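Local coordinates for protein EIAV protease (Equine infectious anemia virus, PDB 1FMB) that probably cleaves viral polyproteins as a homodimeric retroviral aspartic protease, and binds the inhibitor HBY-793 in its active site, at residues Ser31-Ala36 against Phe63-Thr68; Ile76-Leu81 against Arg92-Asp97. The protein carries 1 engineered substitution. All coordinates share one frame; numbering follows the deposited sequence.

Contact 1: residues Ser31-Ala36 against Phe63-Thr68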
# COMPACT_ATOMS: atom_id res chain seq x y z
N SER A 31 4.82 9.54 1.06
CA SER A 31 3.59 10.06 0.40
C SER A 31 3.90 10.67 -0.98
O SER A 31 4.92 11.34 -1.12
CB SER A 31 3.09 11.11 1.34
OG SER A 31 2.62 10.56 2.57
N VAL A 32 2.99 10.50 -1.92
CA VAL A 32 3.20 10.97 -3.28
C VAL A 32 1.94 11.63 -3.86
O VAL A 32 0.83 11.13 -3.83
CB VAL A 32 3.48 9.72 -4.17
CG1 VAL A 32 3.92 10.18 -5.58
CG2 VAL A 32 4.66 8.95 -3.56
N LEU A 33 2.15 12.81 -4.38
CA LEU A 33 1.04 13.54 -5.05
C LEU A 33 1.22 13.21 -6.54
O LEU A 33 2.34 13.23 -7.11
CB LEU A 33 1.48 14.95 -4.73
CG LEU A 33 0.67 16.20 -4.93
CD1 LEU A 33 -0.67 16.03 -4.21
CD2 LEU A 33 1.51 17.37 -4.41
N THR A 34 0.05 12.99 -7.16
CA THR A 34 0.10 12.77 -8.63
C THR A 34 0.40 14.13 -9.26
O THR A 34 0.15 15.22 -8.74
CB THR A 34 -1.20 12.22 -9.21
OG1 THR A 34 -2.28 13.20 -9.15
CG2 THR A 34 -1.78 11.00 -8.54
N THR A 35 1.05 14.15 -10.42
CA THR A 35 1.34 15.42 -11.09
C THR A 35 0.06 16.23 -11.44
O THR A 35 0.17 17.48 -11.39
CB THR A 35 2.01 15.05 -12.43
OG1 THR A 35 3.18 14.25 -12.13
CG2 THR A 35 2.37 16.32 -13.19
N ALA A 36 -1.04 15.59 -11.78
CA ALA A 36 -2.32 16.19 -12.14
C ALA A 36 -2.80 16.92 -10.88
O ALA A 36 -3.23 18.06 -11.02
CB ALA A 36 -3.41 15.23 -12.55
N PHE A 63 9.86 14.43 -8.07
CA PHE A 63 10.46 15.68 -7.61
C PHE A 63 9.79 15.88 -6.23
O PHE A 63 8.76 15.22 -6.04
CB PHE A 63 10.29 16.93 -8.37
CG PHE A 63 8.97 17.42 -8.78
CD1 PHE A 63 8.25 18.28 -7.96
CD2 PHE A 63 8.50 17.05 -10.02
CE1 PHE A 63 7.03 18.76 -8.43
CE2 PHE A 63 7.26 17.52 -10.47
CZ PHE A 63 6.54 18.38 -9.66
N SER A 64 10.35 16.63 -5.32
CA SER A 64 9.69 16.85 -4.02
C SER A 64 9.20 18.31 -4.02
O SER A 64 9.75 19.20 -4.69
CB SER A 64 10.50 16.47 -2.82
OG SER A 64 11.60 17.27 -2.62
N THR A 65 8.21 18.57 -3.16
CA THR A 65 7.63 19.95 -3.09
C THR A 65 7.07 20.19 -1.71
O THR A 65 6.53 19.25 -1.11
CB THR A 65 6.58 20.10 -4.19
OG1 THR A 65 6.23 21.48 -4.38
CG2 THR A 65 5.24 19.35 -4.00
N PRO A 66 7.16 21.38 -1.13
CA PRO A 66 6.68 21.69 0.22
C PRO A 66 5.17 21.84 0.20
O PRO A 66 4.53 22.37 -0.73
CB PRO A 66 7.44 22.96 0.67
CG PRO A 66 7.99 23.55 -0.60
CD PRO A 66 7.80 22.56 -1.72
N VAL A 67 4.53 21.23 1.22
CA VAL A 67 3.09 21.29 1.29
C VAL A 67 2.67 21.47 2.76
O VAL A 67 3.41 21.29 3.69
CB VAL A 67 2.30 20.03 0.79
CG1 VAL A 67 2.49 19.68 -0.70
CG2 VAL A 67 2.64 18.79 1.63
N THR A 68 1.47 21.98 2.95
CA THR A 68 0.78 22.12 4.21
C THR A 68 -0.47 21.23 4.05
O THR A 68 -1.35 21.34 3.18
CB THR A 68 0.26 23.54 4.50
OG1 THR A 68 1.48 24.25 4.71
CG2 THR A 68 -0.43 23.44 5.85

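Contact 2: residues Ile76-Leu81 against Arg92-Asp97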
# COMPACT_ATOMS: atom_id res chain seq x y z
N ILE A 76 -0.07 19.93 9.11
CA ILE A 76 1.26 19.35 8.94
C ILE A 76 2.00 20.05 7.80
O ILE A 76 1.42 20.25 6.74
CB ILE A 76 1.05 17.87 8.65
CG1 ILE A 76 0.69 17.18 9.98
CG2 ILE A 76 2.27 17.19 8.06
CD1 ILE A 76 -0.41 16.18 9.73
N LYS A 77 3.23 20.43 8.09
CA LYS A 77 4.02 21.15 7.08
C LYS A 77 5.12 20.15 6.73
O LYS A 77 5.90 19.73 7.61
CB LYS A 77 4.70 22.34 7.72
CG LYS A 77 4.50 23.73 7.22
CD LYS A 77 3.38 24.30 8.10
CE LYS A 77 3.26 25.81 8.00
NZ LYS A 77 2.91 26.31 6.64
N THR A 78 5.15 19.68 5.49
CA THR A 78 6.18 18.71 5.15
C THR A 78 6.47 18.75 3.66
O THR A 78 6.07 19.72 3.01
CB THR A 78 5.66 17.34 5.62
OG1 THR A 78 6.73 16.40 5.44
CG2 THR A 78 4.40 16.94 4.87
N ARG A 79 7.23 17.80 3.13
CA ARG A 79 7.50 17.73 1.73
C ARG A 79 6.79 16.47 1.21
O ARG A 79 6.69 15.48 1.95
CB ARG A 79 8.97 17.62 1.35
CG ARG A 79 9.57 19.02 1.32
CD ARG A 79 10.41 19.16 0.07
NE ARG A 79 11.60 19.95 0.32
CZ ARG A 79 12.80 19.53 -0.09
NH1 ARG A 79 13.00 18.38 -0.72
NH2 ARG A 79 13.85 20.30 0.17
N MET A 80 6.27 16.49 -0.01
CA MET A 80 5.62 15.34 -0.58
C MET A 80 6.31 15.12 -1.94
O MET A 80 6.72 16.11 -2.56
CB MET A 80 4.16 15.61 -0.96
CG MET A 80 3.24 15.20 0.17
SD MET A 80 1.51 15.43 -0.24
CE MET A 80 0.88 13.88 -0.90
N LEU A 81 6.44 13.87 -2.35
CA LEU A 81 7.01 13.64 -3.68
C LEU A 81 5.92 13.86 -4.71
O LEU A 81 4.69 13.85 -4.40
CB LEU A 81 7.46 12.18 -3.82
CG LEU A 81 8.49 11.77 -2.75
CD1 LEU A 81 8.93 10.33 -2.96
CD2 LEU A 81 9.69 12.71 -2.82
N ARG A 92 3.23 6.14 5.10
CA ARG A 92 3.54 6.03 6.53
C ARG A 92 4.09 7.29 7.17
O ARG A 92 3.82 7.51 8.36
CB ARG A 92 4.46 4.79 6.77
CG ARG A 92 3.73 3.44 6.47
CD ARG A 92 4.65 2.30 7.02
NE ARG A 92 5.94 2.23 6.36
CZ ARG A 92 7.11 2.72 6.74
NH1 ARG A 92 7.27 3.35 7.94
NH2 ARG A 92 8.23 2.60 6.02
N ASP A 93 4.85 8.07 6.42
CA ASP A 93 5.39 9.29 6.98
C ASP A 93 4.27 10.20 7.41
O ASP A 93 4.28 10.61 8.57
CB ASP A 93 6.36 9.99 6.01
CG ASP A 93 5.70 10.34 4.67
OD1 ASP A 93 4.70 9.78 4.23
OD2 ASP A 93 6.19 11.25 3.97
N ILE A 94 3.24 10.43 6.60
CA ILE A 94 2.13 11.30 6.97
C ILE A 94 1.11 10.59 7.83
O ILE A 94 0.47 11.18 8.74
CB ILE A 94 1.54 11.93 5.68
CG1 ILE A 94 2.55 12.95 5.17
CG2 ILE A 94 0.29 12.71 6.10
CD1 ILE A 94 2.17 13.73 3.94
N LEU A 95 0.87 9.29 7.62
CA LEU A 95 -0.04 8.55 8.47
C LEU A 95 0.40 8.58 9.94
O LEU A 95 -0.44 8.63 10.83
CB LEU A 95 -0.11 7.10 7.97
CG LEU A 95 -0.91 6.90 6.69
CD1 LEU A 95 -0.96 5.43 6.30
CD2 LEU A 95 -2.32 7.49 6.70
N GLN A 96 1.70 8.47 10.22
CA GLN A 96 2.28 8.51 11.56
C GLN A 96 1.99 9.87 12.18
O GLN A 96 1.54 10.01 13.34
CB GLN A 96 3.78 8.23 11.50
CG GLN A 96 4.46 8.14 12.85
CD GLN A 96 5.96 7.87 12.79
OE1 GLN A 96 6.50 7.60 11.72
NE2 GLN A 96 6.65 7.94 13.93
N ASP A 97 2.18 10.91 11.38
CA ASP A 97 1.90 12.28 11.81
C ASP A 97 0.43 12.43 12.22
O ASP A 97 0.13 13.07 13.22
CB ASP A 97 2.15 13.33 10.72
CG ASP A 97 3.64 13.53 10.53
OD1 ASP A 97 4.35 13.31 11.54
OD2 ASP A 97 4.13 13.85 9.42

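Contact 1: residues Ser31-Ala36 against Phe63-Thr68
Part of the hydrophobic interior of the retroviral protease subunit lies here, where Leu-33 reaches Thr-65 and Val-67. The meeting is made by one methyl. CD2 of Leu-33 approaches CG2 of Thr-65 at 4.2 Å and CG1 of Val-67 at 4.5 Å. The two partner methyls are themselves 4.3 Å apart, from Thr-65 CG2 to Val-67 CG1. The three tips therefore form a small triangle. Thr-65 and Val-67 are two positions apart on one extended strand, and both send their side chains toward Leu-33.

No hydrogen bond joins the two segments. In the aspartic protease fold of this subunit, strand 32-34 pairs in parallel with strand 74-83, which pairs antiparallel with strand 58-71. Leu-33 thus spans an intervening strand, and its CA lies 9.4 Å from the CA of Thr-65. CG of Leu-33 lies opposite the backbone N (chi1 -170°), and CD2 continues outward, opposite CA, as the far end of the side chain.

The two branches of Thr-65 have different partners. The methyl faces Leu-33, while OG1 is satisfied by a hydrogen bond with the backbone O of Arg-46. Tyr-38 of helix 35-40 packs on both Leu-33 and Thr-65. That helix starts directly after the strand: Thr-34 is its N-cap, with OG1 bonded to the backbone N of His-37.

Contact 2: residues Ile76-Leu81 against Arg92-Asp97
Ile-94 points from helix 92-97 at strand 76-81, and its CD1 methyl meets two strand residues. Thr-78 comes to it at a slant, with CG2 at 4.0 Å from Ile-94 CD1. Met-80 crosses Ile-94 at about a right angle, and the contact is made by its CG, 4.2 Å from the same CD1. With OG1 of Thr-78 opposite the backbone N (chi1 -173°), CG2 sits between the N and the carbonyl carbon, and this methyl meets Ile-94.

A second meeting lies one helical turn on. Ile-76 and Asp-97 cross at a slant. CD1 of Ile-76 is 4.0 Å from CB of Asp-97, and CG2 of Ile-76 is 4.1 Å from OD2 of Asp-97. The isoleucine thus packs along the aliphatic root of the aspartate and beside one carboxylate oxygen. No hydrogen bond crosses the contact.

Strand and helix run nearly antiparallel, at 167°, with their axes 10.5 Å apart at closest approach. Arg-92, the first helix residue, forms a salt bridge with Asp-29 of the inhibitor pocket, and its NH1 hydrogen-bonds the backbone O of Leu-5 of the second subunit. A glycine precedes the helix, and Arg-92 and Asp-93 begin it; this Gly-Arg-Asp sequence and the short helix packed on the sheet are characteristic of retroviral aspartic proteases.

Overall arrangement
Contact 1 is fully buried. Contact 2 is mixed: Met-80 and Ile-94 are buried, whereas Asp-97 at its far end is exposed. Neither has a hydrogen bond across its segments. Contact 1 joins two strands of one sheet, methyl on methyl; contact 2 joins strand to helix and also places an isoleucine against an aspartate. Strand 74-83 lies between the strands of contact 1 and supplies half of contact 2. Leu-33 N and Leu-81 O, 2.7 Å apart, link the two through a backbone hydrogen bond. Ser-31 OG lies 2.8 Å from Asp-93 OD1, a probable hydrogen bond that ties segment 31-36 to the helix. Only contact 2 has segments that touch the second subunit.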